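Local coordinates for protein putative cytosine/guanine deaminase (Unidentified, PDB 2PAJ) that catalyses the zinc-dependent hydrolytic deamination of pterins such as isoxanthopterin, turning a 2-amino-4-hydroxypteridine into the 2,4-dihydroxy compound and releasing ammonium, at residues 76-88 with 110-123. Residues are numbered along the deposited sequence; the frame is centred on the assembly and turned at random.
Sequences HHHLFQSLLKGEP and FDERRFRLAARIGL. With ZN (zinc ion), chain B.
Phe80 holds its ring between its own backbone N and carbonyl carbon (chi1 79°), and Phe110 turns its CG away from its carbonyl carbon (chi1 -80°). These torsions bring the two rings into a T-shaped stack. The edge of Phe80 points at one face of Phe110, with ring centroids 5.6 Å apart and planes at 84°. Phe80 CD1 sits above the rim of that face, not its centre. Leu84 meets the same ring at its edge, and its CG lies 3.7 Å from Phe110 CZ. Phe80 CB also touches Phe115 CE1.

Leu83 lies across helix 112-127 with its two methyls spread apart. Its CG packs 3.6 Å from Ala118 CB. Leu83 CD1 reaches the carbonyl of Arg114, while CD2 touches Ile121 CD1 at 3.6 Å and also meets Leu117 CD2. Helix 464-483 packs against Leu117 as well.

Near Gly122 the 3-10 turn 79-83 comes close to the helix backbone. Leu79 CD1 lies 3.6 Å from Gly122 CA, and Ser82 OG is 3.5 Å from that same CA. Leu79 CD1 also lies over one face of the His77 ring. One water joins the segments here: it meets His77 NE2 at the ring edge and donates to Gly122 O at 2.6 Å. No direct hydrogen bond crosses the contact.

The turn thus packs on the helix largely through apolar groups. Just before it, His76 and His78 bind the zinc ion through NE2, and His248 and Asp336 are further ligands. This is the HxH motif after the first barrel strand, characteristic of the amidohydrolase TIM barrel, here followed by a turn packed on helix 112-127.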
# COMPACT_ATOMS: atom_id res chain seq x y z
N HIS A 76 2.95 1.92 1.55
CA HIS A 76 3.90 1.77 2.66
C HIS A 76 3.29 0.96 3.80
O HIS A 76 2.15 1.18 4.18
CB HIS A 76 4.36 3.14 3.16
CG HIS A 76 5.44 3.05 4.20
ND1 HIS A 76 6.67 2.50 3.95
CD2 HIS A 76 5.44 3.39 5.51
CE1 HIS A 76 7.39 2.49 5.06
NE2 HIS A 76 6.66 3.03 6.02
N HIS A 77 4.07 0.02 4.34
CA HIS A 77 3.60 -0.88 5.39
C HIS A 77 4.76 -1.62 6.07
O HIS A 77 5.90 -1.53 5.64
CB HIS A 77 2.68 -1.93 4.76
CG HIS A 77 1.63 -2.46 5.69
ND1 HIS A 77 1.82 -2.59 7.05
CD2 HIS A 77 0.38 -2.94 5.44
CE1 HIS A 77 0.75 -3.13 7.60
NE2 HIS A 77 -0.14 -3.35 6.65
N HIS A 78 4.44 -2.34 7.14
CA HIS A 78 5.40 -3.15 7.89
C HIS A 78 4.60 -4.32 8.45
O HIS A 78 4.44 -4.44 9.66
CB HIS A 78 6.04 -2.36 9.04
CG HIS A 78 6.77 -1.13 8.61
ND1 HIS A 78 7.77 -1.15 7.66
CD2 HIS A 78 6.65 0.16 9.00
CE1 HIS A 78 8.23 0.07 7.48
NE2 HIS A 78 7.57 0.89 8.28
N LEU A 79 4.11 -5.19 7.57
CA LEU A 79 3.28 -6.33 7.94
C LEU A 79 3.67 -7.21 9.12
O LEU A 79 2.81 -7.84 9.73
CB LEU A 79 3.02 -7.24 6.73
CG LEU A 79 1.84 -7.04 5.76
CD1 LEU A 79 0.61 -6.57 6.51
CD2 LEU A 79 2.21 -6.04 4.69
N PHE A 80 4.95 -7.30 9.46
CA PHE A 80 5.31 -8.17 10.58
C PHE A 80 4.75 -7.58 11.87
O PHE A 80 4.38 -8.32 12.79
CB PHE A 80 6.83 -8.37 10.66
CG PHE A 80 7.59 -7.24 11.28
CD1 PHE A 80 7.85 -7.22 12.65
CD2 PHE A 80 8.12 -6.23 10.49
CE1 PHE A 80 8.62 -6.23 13.22
CE2 PHE A 80 8.90 -5.22 11.05
CZ PHE A 80 9.16 -5.22 12.42
N GLN A 81 4.65 -6.25 11.89
CA GLN A 81 4.13 -5.51 13.03
C GLN A 81 2.67 -5.81 13.34
O GLN A 81 2.16 -5.39 14.37
CB GLN A 81 4.33 -4.02 12.78
CG GLN A 81 5.70 -3.55 13.17
CD GLN A 81 6.09 -2.26 12.50
OE1 GLN A 81 5.32 -1.31 12.44
NE2 GLN A 81 7.32 -2.23 11.98
N SER A 82 2.00 -6.54 12.45
CA SER A 82 0.61 -6.87 12.65
C SER A 82 0.39 -7.76 13.87
O SER A 82 -0.74 -8.04 14.26
CB SER A 82 0.05 -7.54 11.40
OG SER A 82 -0.00 -6.60 10.34
N LEU A 83 1.49 -8.21 14.46
CA LEU A 83 1.43 -9.04 15.66
C LEU A 83 2.10 -8.28 16.79
O LEU A 83 2.34 -8.83 17.85
CB LEU A 83 2.12 -10.38 15.45
CG LEU A 83 1.40 -11.47 14.65
CD1 LEU A 83 2.34 -12.65 14.52
CD2 LEU A 83 0.10 -11.90 15.31
N LEU A 84 2.40 -7.02 16.52
CA LEU A 84 3.04 -6.12 17.47
C LEU A 84 2.23 -4.83 17.55
O LEU A 84 2.76 -3.76 17.85
CB LEU A 84 4.46 -5.80 17.02
CG LEU A 84 5.42 -6.96 16.71
CD1 LEU A 84 6.68 -6.41 16.08
CD2 LEU A 84 5.74 -7.74 17.98
N LYS A 85 0.93 -4.95 17.27
CA LYS A 85 -0.01 -3.83 17.29
C LYS A 85 0.18 -2.89 18.48
O LYS A 85 0.43 -1.69 18.31
CB LYS A 85 -1.45 -4.35 17.27
CG LYS A 85 -1.85 -5.06 15.97
CD LYS A 85 -3.15 -4.48 15.43
CE LYS A 85 -3.38 -4.83 13.97
NZ LYS A 85 -3.97 -6.17 13.78
N GLY A 86 0.05 -3.44 19.68
CA GLY A 86 0.21 -2.62 20.87
C GLY A 86 1.22 -1.47 20.79
O GLY A 86 0.84 -0.32 20.58
N GLU A 87 2.51 -1.79 20.97
CA GLU A 87 3.60 -0.79 20.94
C GLU A 87 4.83 -1.25 20.14
O GLU A 87 4.76 -2.22 19.38
CB GLU A 87 4.02 -0.45 22.38
CG GLU A 87 3.33 0.80 22.93
CD GLU A 87 3.50 1.99 21.99
OE1 GLU A 87 2.84 2.02 20.92
OE2 GLU A 87 4.30 2.89 22.31
N PRO A 88 5.97 -0.53 20.28
CA PRO A 88 7.15 -0.97 19.51
C PRO A 88 7.82 -2.26 20.01
O PRO A 88 8.71 -2.22 20.86
CB PRO A 88 8.08 0.24 19.57
CG PRO A 88 7.12 1.39 19.65
CD PRO A 88 6.11 0.89 20.65
N PHE A 110 10.40 -13.41 15.80
CA PHE A 110 9.62 -13.85 14.66
C PHE A 110 10.23 -15.06 13.96
O PHE A 110 11.45 -15.13 13.78
CB PHE A 110 9.40 -12.70 13.68
CG PHE A 110 8.30 -11.76 14.11
CD1 PHE A 110 8.51 -10.83 15.12
CD2 PHE A 110 7.03 -11.89 13.57
CE1 PHE A 110 7.48 -10.05 15.59
CE2 PHE A 110 5.99 -11.12 14.02
CZ PHE A 110 6.21 -10.19 15.04
N ASP A 111 9.39 -16.01 13.58
CA ASP A 111 9.85 -17.22 12.92
C ASP A 111 8.99 -17.52 11.69
O ASP A 111 8.34 -16.63 11.14
CB ASP A 111 9.79 -18.40 13.90
CG ASP A 111 8.37 -18.95 14.07
OD1 ASP A 111 7.41 -18.15 14.06
OD2 ASP A 111 8.21 -20.19 14.21
N GLU A 112 9.00 -18.77 11.26
CA GLU A 112 8.22 -19.22 10.11
C GLU A 112 6.74 -18.90 10.32
O GLU A 112 6.19 -17.96 9.74
CB GLU A 112 8.40 -20.73 9.95
CG GLU A 112 7.50 -21.39 8.91
CD GLU A 112 7.75 -20.85 7.52
OE1 GLU A 112 8.84 -20.30 7.29
OE2 GLU A 112 6.85 -21.00 6.65
N ARG A 113 6.13 -19.72 11.16
CA ARG A 113 4.73 -19.64 11.52
C ARG A 113 4.28 -18.22 11.81
O ARG A 113 3.32 -17.72 11.20
CB ARG A 113 4.50 -20.52 12.76
CG ARG A 113 3.11 -20.41 13.35
CD ARG A 113 2.11 -21.28 12.59
NE ARG A 113 0.75 -20.72 12.63
CZ ARG A 113 0.28 -19.81 11.76
NH1 ARG A 113 1.05 -19.36 10.77
NH2 ARG A 113 -0.95 -19.35 11.91
N ARG A 114 4.97 -17.57 12.73
CA ARG A 114 4.64 -16.21 13.14
C ARG A 114 4.67 -15.16 12.04
O ARG A 114 3.68 -14.45 11.85
CB ARG A 114 5.53 -15.80 14.31
CG ARG A 114 5.17 -16.55 15.58
CD ARG A 114 6.10 -16.25 16.74
NE ARG A 114 5.68 -16.95 17.95
CZ ARG A 114 6.39 -17.02 19.07
NH1 ARG A 114 7.57 -16.42 19.15
NH2 ARG A 114 5.92 -17.68 20.11
N PHE A 115 5.78 -15.07 11.32
CA PHE A 115 5.89 -14.08 10.26
C PHE A 115 4.71 -14.23 9.32
O PHE A 115 4.08 -13.26 8.90
CB PHE A 115 7.18 -14.27 9.46
CG PHE A 115 7.44 -13.19 8.45
CD1 PHE A 115 7.94 -11.96 8.85
CD2 PHE A 115 7.16 -13.38 7.11
CE1 PHE A 115 8.17 -10.95 7.95
CE2 PHE A 115 7.38 -12.37 6.19
CZ PHE A 115 7.89 -11.15 6.61
N ARG A 116 4.40 -15.48 8.99
CA ARG A 116 3.30 -15.81 8.09
C ARG A 116 1.94 -15.34 8.60
O ARG A 116 1.09 -14.90 7.83
CB ARG A 116 3.30 -17.32 7.89
CG ARG A 116 2.40 -17.80 6.79
CD ARG A 116 3.10 -18.93 6.08
NE ARG A 116 2.99 -18.80 4.64
CZ ARG A 116 3.86 -19.33 3.79
NH1 ARG A 116 4.90 -20.03 4.24
NH2 ARG A 116 3.68 -19.17 2.48
N LEU A 117 1.74 -15.46 9.91
CA LEU A 117 0.49 -15.06 10.55
C LEU A 117 0.31 -13.55 10.52
O LEU A 117 -0.75 -13.06 10.15
CB LEU A 117 0.47 -15.54 12.00
CG LEU A 117 -0.84 -15.32 12.75
CD1 LEU A 117 -1.92 -16.26 12.21
CD2 LEU A 117 -0.60 -15.57 14.23
N ALA A 118 1.36 -12.82 10.90
CA ALA A 118 1.32 -11.36 10.91
C ALA A 118 0.97 -10.81 9.53
O ALA A 118 0.17 -9.89 9.40
CB ALA A 118 2.66 -10.81 11.37
N ALA A 119 1.59 -11.40 8.52
CA ALA A 119 1.39 -10.99 7.14
C ALA A 119 -0.04 -11.27 6.74
O ALA A 119 -0.70 -10.41 6.14
CB ALA A 119 2.34 -11.73 6.23
N ARG A 120 -0.52 -12.46 7.06
CA ARG A 120 -1.88 -12.82 6.71
C ARG A 120 -2.86 -11.84 7.35
O ARG A 120 -3.69 -11.25 6.67
CB ARG A 120 -2.19 -14.26 7.14
CG ARG A 120 -3.51 -14.79 6.58
CD ARG A 120 -3.55 -16.31 6.64
NE ARG A 120 -4.86 -16.88 6.32
CZ ARG A 120 -5.48 -16.75 5.15
NH1 ARG A 120 -4.92 -16.06 4.18
NH2 ARG A 120 -6.67 -17.30 4.97
N ILE A 121 -2.74 -11.65 8.66
CA ILE A 121 -3.60 -10.72 9.38
C ILE A 121 -3.67 -9.34 8.73
O ILE A 121 -4.74 -8.90 8.30
CB ILE A 121 -3.12 -10.54 10.83
CG1 ILE A 121 -3.39 -11.82 11.63
CG2 ILE A 121 -3.83 -9.36 11.45
CD1 ILE A 121 -2.64 -11.91 12.98
N GLY A 122 -2.54 -8.65 8.64
CA GLY A 122 -2.53 -7.32 8.05
C GLY A 122 -3.02 -7.27 6.62
O GLY A 122 -3.59 -6.27 6.18
N LEU A 123 -2.77 -8.35 5.89
CA LEU A 123 -3.17 -8.44 4.49
C LEU A 123 -4.69 -8.59 4.44
O LEU A 123 -5.36 -7.95 3.63
CB LEU A 123 -2.49 -9.66 3.87
CG LEU A 123 -1.74 -9.56 2.53
CD1 LEU A 123 -0.83 -8.34 2.51
CD2 LEU A 123 -0.95 -10.85 2.34
ZN ZN B . 7.21 2.91 8.24
O HOH W 1 -2.73 -4.11 7.41